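Local coordinates for disulfide bond forming protein (DsbF) (Mycobacterium tuberculosis, PDB 3IOS) that probably oxidises reduced, unfolded secreted proteins to form their disulfide bonds, as an extracellular oxidoreductase with a thioredoxin fold, at residues A[87-90]-A[94-97]. Residues are numbered along the deposited sequence; the frame is centred on the assembly and turned at random.
Sequences EFVN and VKTF
Val94 turns one methyl, CG2, into the angle between Phe88 and Val89 on the last turn of helix 82-91. Val94 CG2 lies 4.1 Å from Val89 CA and 4.2 Å from Val89 CG1, and it meets the Phe88 ring obliquely, 4.4 Å from Phe88 CE2. With chi1 at -61°, CG2 of Val94 is wedged between its own backbone N and carbonyl carbon, which aims it at the helix. The Phe88 ring reaches this spot because its CG is anti to the backbone N (chi1 -179°), carrying the ring well out from the helix. On the outer side, Lys95 runs fully extended beyond CG and crosses the Val89 side chain at about a right angle. Lys95 CE sits 3.9 Å from Val89 CG2 and 3.5 Å from Val89 O. No hydrogen bond crosses between the segments; van der Waals contact of Val94 with Phe88 and Val89, and of the lysine chain with Val89, carries the contact. It closes the link from helix 82-91 to edge strand 98-101 of the thioredoxin fold, and Gln99 NE2 of that strand donates a hydrogen bond to Val94 O. Strand 42-47 backs both segments, Trp45 touching Val94 and Phe88 while Trp47 stacks on the Phe88 ring, which also reaches Gln55 and Ala58 of helix 52-67, at whose start lie Cys51 and Cys54, the pair seen as a disulfide in this protein.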
ATOM      1  N   GLU A  87      16.310   1.744  -0.629  1.00 19.33           N
ATOM      2  CA  GLU A  87      17.064   0.864   0.258  1.00 22.04           C
ATOM      3  C   GLU A  87      16.124  -0.150   0.899  1.00 18.84           C
ATOM      4  O   GLU A  87      16.449  -1.329   1.013  1.00 18.34           O
ATOM      5  CB  GLU A  87      17.760   1.675   1.354  1.00 25.40           C
ATOM      6  CG  GLU A  87      18.925   2.516   0.877  1.00 32.25           C
ATOM      7  CD  GLU A  87      19.493   3.391   1.979  1.00 36.36           C
ATOM      8  OE1 GLU A  87      19.745   2.865   3.085  1.00 39.60           O
ATOM      9  OE2 GLU A  87      19.691   4.603   1.736  1.00 39.27           O
ATOM     10  N   PHE A  88      14.956   0.329   1.313  1.00 17.44           N
ATOM     11  CA  PHE A  88      13.943  -0.509   1.940  1.00 17.39           C
ATOM     12  C   PHE A  88      13.450  -1.585   0.965  1.00 17.44           C
ATOM     13  O   PHE A  88      13.411  -2.771   1.302  1.00 17.64           O
ATOM     14  CB  PHE A  88      12.777   0.374   2.399  1.00 16.15           C
ATOM     15  CG  PHE A  88      11.660  -0.374   3.082  1.00 16.55           C
ATOM     16  CD1 PHE A  88      11.594  -0.441   4.471  1.00 15.85           C
ATOM     17  CD2 PHE A  88      10.644  -0.965   2.334  1.00 15.33           C
ATOM     18  CE1 PHE A  88      10.525  -1.081   5.106  1.00 14.58           C
ATOM     19  CE2 PHE A  88       9.573  -1.608   2.957  1.00 15.53           C
ATOM     20  CZ  PHE A  88       9.513  -1.663   4.347  1.00 17.21           C
ATOM     21  N   VAL A  89      13.078  -1.177  -0.248  1.00 17.66           N
ATOM     22  CA  VAL A  89      12.594  -2.139  -1.230  1.00 18.59           C
ATOM     23  C   VAL A  89      13.686  -3.128  -1.638  1.00 19.81           C
ATOM     24  O   VAL A  89      13.388  -4.268  -1.979  1.00 20.65           O
ATOM     25  CB  VAL A  89      12.020  -1.432  -2.488  1.00 20.69           C
ATOM     26  CG1 VAL A  89      10.845  -0.546  -2.093  1.00 20.75           C
ATOM     27  CG2 VAL A  89      13.091  -0.610  -3.168  1.00 23.67           C
ATOM     28  N   ASN A  90      14.946  -2.699  -1.595  1.00 21.56           N
ATOM     29  CA  ASN A  90      16.054  -3.588  -1.946  1.00 24.56           C
ATOM     30  C   ASN A  90      16.277  -4.630  -0.856  1.00 26.76           C
ATOM     31  O   ASN A  90      16.566  -5.793  -1.139  1.00 26.49           O
ATOM     32  CB  ASN A  90      17.364  -2.809  -2.136  1.00 25.33           C
ATOM     33  CG  ASN A  90      17.429  -2.060  -3.457  1.00 27.43           C
ATOM     34  OD1 ASN A  90      16.838  -2.464  -4.433  1.00 26.96           O
ATOM     35  ND2 ASN A  90      18.177  -0.970  -3.485  1.00 27.57           N
ATOM     36  N   VAL A  94       9.512  -6.857  -1.467  1.00 24.83           N
ATOM     37  CA  VAL A  94       8.304  -6.140  -1.834  1.00 22.71           C
ATOM     38  C   VAL A  94       8.454  -5.430  -3.176  1.00 24.53           C
ATOM     39  O   VAL A  94       7.740  -4.469  -3.460  1.00 23.69           O
ATOM     40  CB  VAL A  94       7.934  -5.093  -0.758  1.00 21.74           C
ATOM     41  CG1 VAL A  94       7.665  -5.779   0.576  1.00 21.88           C
ATOM     42  CG2 VAL A  94       9.063  -4.085  -0.615  1.00 20.11           C
ATOM     43  N   LYS A  95       9.386  -5.899  -3.999  1.00 26.99           N
ATOM     44  CA  LYS A  95       9.606  -5.295  -5.309  1.00 30.28           C
ATOM     45  C   LYS A  95       8.639  -5.826  -6.361  1.00 30.18           C
ATOM     46  O   LYS A  95       8.552  -5.280  -7.459  1.00 33.54           O
ATOM     47  CB  LYS A  95      11.047  -5.544  -5.758  1.00 31.63           C
ATOM     48  CG  LYS A  95      11.957  -4.378  -5.493  1.00 33.90           C
ATOM     49  CD  LYS A  95      13.440  -4.773  -5.551  1.00 35.92           C
ATOM     50  CE  LYS A  95      14.350  -3.590  -5.278  1.00 36.12           C
ATOM     51  NZ  LYS A  95      15.766  -4.011  -5.291  1.00 37.65           N
ATOM     52  N   THR A  96       7.904  -6.875  -6.004  1.00 29.97           N
ATOM     53  CA  THR A  96       6.942  -7.517  -6.895  1.00 29.51           C
ATOM     54  C   THR A  96       5.641  -6.730  -7.097  1.00 28.21           C
ATOM     55  O   THR A  96       4.891  -6.995  -8.041  1.00 27.82           O
ATOM     56  CB  THR A  96       6.591  -8.933  -6.380  1.00 31.64           C
ATOM     57  OG1 THR A  96       7.797  -9.692  -6.231  1.00 36.90           O
ATOM     58  CG2 THR A  96       5.676  -9.653  -7.356  1.00 34.28           C
ATOM     59  N   PHE A  97       5.351  -5.777  -6.217  1.00 22.23           N
ATOM     60  CA  PHE A  97       4.140  -4.985  -6.390  1.00 20.17           C
ATOM     61  C   PHE A  97       4.456  -3.496  -6.409  1.00 18.11           C
ATOM     62  O   PHE A  97       5.528  -3.067  -5.973  1.00 18.69           O
ATOM     63  CB  PHE A  97       3.086  -5.338  -5.321  1.00 19.45           C
ATOM     64  CG  PHE A  97       3.526  -5.107  -3.900  1.00 18.01           C
ATOM     65  CD1 PHE A  97       3.294  -3.883  -3.274  1.00 16.42           C
ATOM     66  CD2 PHE A  97       4.128  -6.127  -3.171  1.00 17.19           C
ATOM     67  CE1 PHE A  97       3.650  -3.686  -1.946  1.00 18.22           C
ATOM     68  CE2 PHE A  97       4.488  -5.938  -1.839  1.00 19.61           C
ATOM     69  CZ  PHE A  97       4.249  -4.715  -1.224  1.00 19.29           C
TER